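Local coordinates for protein lipase (Streptomyces rimosus, PDB 5MAL) that hydrolyses ester bonds of triacylglycerols and other lipid esters as a secreted SGNH-family serine esterase, preferring medium-length acyl chains, at residues A[2-7]-A[36-41]. Numbering follows the deposited sequence.
Sequences TDYVAL and ALWAAS
Tyr4 and Trp38 carry this contact, in which helix 34-40 packs on a face of the parallel beta-sheet of the SGNH hydrolase fold, against strand 3-8. The tight part is a meeting of two six-membered rings: CD2 of Tyr4 lies 3.6 Å from CE3 of Trp38, and CE2 of Tyr4 follows at 3.9 Å from the same CE3. Their centroids are 5.0 Å apart and the planes are inclined at 61°, an oblique meeting of the two rings. Both side chains reach out with CG anti to the backbone N (chi1 171° for Tyr4), which carries the two rings into the space between strand and helix. Neighbours hold them there: Leu230 of helix 219-232 and Leu74 of strand 74-78 touch both, while Phe47 meets the Tyr4 ring and His42 stacks on Trp38. The polar ends of these two buried rings are both satisfied, Tyr4 OH with Ser76 OG and Trp38 NE1 with O of the terminal carboxylate of Thr234. The first bond fixes the far end of the tyrosine ring; swinging the indole about its chi angles would carry NE1 off Thr234.

The packing slackens beyond the indole. Ala39, partly exposed, adds its methyl near the plane of the tyrosine ring, at its edge, with CB 4.5 Å from Tyr4 CD2. Further on, Ala40 is exposed, and exposed Ser41 turns back toward the preceding turn, its OG donating to Leu37 O over 2.8 Å from 23° outside the carbonyl plane.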
ATOM      1  N   THR A   2     -13.771  17.034  -4.727  1.00 40.90           N
ATOM      2  CA  THR A   2     -13.179  17.617  -5.936  1.00 30.72           C
ATOM      3  C   THR A   2     -11.995  16.835  -6.446  1.00 17.37           C
ATOM      4  O   THR A   2     -12.135  15.646  -6.707  1.00 20.93           O
ATOM      5  CB  THR A   2     -12.767  19.089  -5.782  1.00 30.49           C
ATOM      6  OG1 THR A   2     -12.426  19.367  -4.415  1.00 42.45           O
ATOM      7  CG2 THR A   2     -13.879  19.997  -6.300  1.00 24.50           C
ATOM      8  N   ASP A   3     -10.870  17.512  -6.673  1.00 16.69           N
ATOM      9  CA  ASP A   3      -9.795  16.906  -7.452  1.00 10.85           C
ATOM     10  C   ASP A   3      -8.960  16.023  -6.563  1.00 11.88           C
ATOM     11  O   ASP A   3      -8.182  16.496  -5.752  1.00 11.60           O
ATOM     12  CB  ASP A   3      -8.924  17.959  -8.125  1.00 11.69           C
ATOM     13  CG  ASP A   3      -9.658  18.695  -9.211  1.00 23.74           C
ATOM     14  OD1 ASP A   3      -9.764  18.143 -10.324  1.00 24.96           O
ATOM     15  OD2 ASP A   3     -10.143  19.809  -8.948  1.00 21.14           O
ATOM     16  N   TYR A   4      -9.156  14.732  -6.751  1.00  8.10           N
ATOM     17  CA  TYR A   4      -8.516  13.698  -5.965  1.00  8.16           C
ATOM     18  C   TYR A   4      -7.572  12.937  -6.876  1.00  9.44           C
ATOM     19  O   TYR A   4      -7.998  12.372  -7.882  1.00  9.82           O
ATOM     20  CB  TYR A   4      -9.592  12.784  -5.367  1.00  9.04           C
ATOM     21  CG  TYR A   4      -9.103  11.519  -4.692  1.00  8.73           C
ATOM     22  CD1 TYR A   4      -7.876  11.472  -4.032  1.00  8.00           C
ATOM     23  CD2 TYR A   4      -9.887  10.358  -4.710  1.00  7.08           C
ATOM     24  CE1 TYR A   4      -7.450  10.298  -3.387  1.00  6.62           C
ATOM     25  CE2 TYR A   4      -9.454   9.191  -4.095  1.00  7.35           C
ATOM     26  CZ  TYR A   4      -8.244   9.171  -3.434  1.00  6.99           C
ATOM     27  OH  TYR A   4      -7.816   8.022  -2.815  1.00  7.09           O
ATOM     28  N   VAL A   5      -6.284  12.952  -6.555  1.00  8.01           N
ATOM     29  CA  VAL A   5      -5.365  12.067  -7.263  1.00  8.83           C
ATOM     30  C   VAL A   5      -4.954  10.928  -6.354  1.00  9.51           C
ATOM     31  O   VAL A   5      -4.450  11.152  -5.251  1.00  8.04           O
ATOM     32  CB  VAL A   5      -4.110  12.774  -7.741  1.00  7.02           C
ATOM     33  CG1 VAL A   5      -3.213  11.780  -8.481  1.00  7.52           C
ATOM     34  CG2 VAL A   5      -4.479  13.967  -8.649  1.00  9.31           C
ATOM     35  N   ALA A   6      -5.162   9.707  -6.826  1.00  9.01           N
ATOM     36  CA  ALA A   6      -4.781   8.535  -6.053  1.00  4.79           C
ATOM     37  C   ALA A   6      -3.589   7.855  -6.705  1.00  7.60           C
ATOM     38  O   ALA A   6      -3.694   7.264  -7.774  1.00  7.25           O
ATOM     39  CB  ALA A   6      -5.943   7.584  -5.931  1.00  6.18           C
ATOM     40  N   LEU A   7      -2.456   7.959  -6.025  1.00  6.44           N
ATOM     41  CA  LEU A   7      -1.178   7.430  -6.481  1.00  8.07           C
ATOM     42  C   LEU A   7      -0.839   6.140  -5.790  1.00  7.78           C
ATOM     43  O   LEU A   7      -1.428   5.795  -4.770  1.00  9.04           O
ATOM     44  CB  LEU A   7      -0.048   8.410  -6.164  1.00  7.85           C
ATOM     45  CG  LEU A   7      -0.257   9.860  -6.546  1.00  6.65           C
ATOM     46  CD1 LEU A   7       0.810  10.637  -5.828  1.00  5.93           C
ATOM     47  CD2 LEU A   7      -0.142   9.977  -8.058  1.00 10.08           C
ATOM     48  N   ALA A  36     -11.097   4.223  -5.266  1.00  8.23           N
ATOM     49  CA  ALA A  36     -12.317   4.176  -6.060  1.00  9.94           C
ATOM     50  C   ALA A  36     -13.548   4.235  -5.151  1.00 10.08           C
ATOM     51  O   ALA A  36     -14.531   4.906  -5.463  1.00 10.92           O
ATOM     52  CB  ALA A  36     -12.344   2.933  -6.914  1.00 10.66           C
ATOM     53  N   LEU A  37     -13.495   3.538  -4.021  1.00  9.27           N
ATOM     54  CA  LEU A  37     -14.589   3.602  -3.059  1.00 11.24           C
ATOM     55  C   LEU A  37     -14.764   5.010  -2.497  1.00 12.80           C
ATOM     56  O   LEU A  37     -15.891   5.486  -2.291  1.00 11.79           O
ATOM     57  CB  LEU A  37     -14.359   2.621  -1.915  1.00  9.41           C
ATOM     58  CG  LEU A  37     -14.416   1.136  -2.279  1.00 10.41           C
ATOM     59  CD1 LEU A  37     -14.082   0.312  -1.048  1.00  9.98           C
ATOM     60  CD2 LEU A  37     -15.784   0.757  -2.822  1.00 10.10           C
ATOM     61  N   TRP A  38     -13.648   5.669  -2.219  1.00  8.99           N
ATOM     62  CA  TRP A  38     -13.710   7.028  -1.729  1.00 10.09           C
ATOM     63  C   TRP A  38     -14.358   7.926  -2.778  1.00 10.52           C
ATOM     64  O   TRP A  38     -15.268   8.682  -2.474  1.00 12.21           O
ATOM     65  CB  TRP A  38     -12.316   7.542  -1.376  1.00 10.49           C
ATOM     66  CG  TRP A  38     -12.345   8.774  -0.539  1.00 13.83           C
ATOM     67  CD1 TRP A  38     -12.279   8.848   0.829  1.00 10.80           C
ATOM     68  CD2 TRP A  38     -12.428  10.117  -1.007  1.00 10.61           C
ATOM     69  NE1 TRP A  38     -12.320  10.158   1.232  1.00 12.53           N
ATOM     70  CE2 TRP A  38     -12.420  10.957   0.125  1.00  9.81           C
ATOM     71  CE3 TRP A  38     -12.523  10.694  -2.277  1.00 10.95           C
ATOM     72  CZ2 TRP A  38     -12.486  12.343   0.024  1.00 12.93           C
ATOM     73  CZ3 TRP A  38     -12.599  12.084  -2.369  1.00 12.12           C
ATOM     74  CH2 TRP A  38     -12.581  12.884  -1.225  1.00 12.95           C
ATOM     75  N   ALA A  39     -13.901   7.833  -4.020  1.00  8.91           N
ATOM     76  CA  ALA A  39     -14.413   8.729  -5.043  1.00 10.42           C
ATOM     77  C   ALA A  39     -15.911   8.470  -5.243  1.00 13.31           C
ATOM     78  O   ALA A  39     -16.705   9.408  -5.362  1.00 15.66           O
ATOM     79  CB  ALA A  39     -13.643   8.556  -6.363  1.00  9.24           C
ATOM     80  N   ALA A  40     -16.294   7.198  -5.212  1.00 13.36           N
ATOM     81  CA  ALA A  40     -17.680   6.814  -5.468  1.00 18.05           C
ATOM     82  C   ALA A  40     -18.624   7.231  -4.342  1.00 21.57           C
ATOM     83  O   ALA A  40     -19.844   7.221  -4.518  1.00 25.01           O
ATOM     84  CB  ALA A  40     -17.774   5.321  -5.698  1.00 17.39           C
ATOM     85  N   SER A  41     -18.066   7.596  -3.194  1.00 11.80           N
ATOM     86  CA  SER A  41     -18.878   7.940  -2.029  1.00 16.40           C
ATOM     87  C   SER A  41     -18.707   9.394  -1.617  1.00 17.59           C
ATOM     88  O   SER A  41     -19.213   9.816  -0.580  1.00 19.03           O
ATOM     89  CB  SER A  41     -18.544   7.020  -0.850  1.00 19.75           C
ATOM     90  OG  SER A  41     -17.179   7.125  -0.477  1.00 17.28           O
TER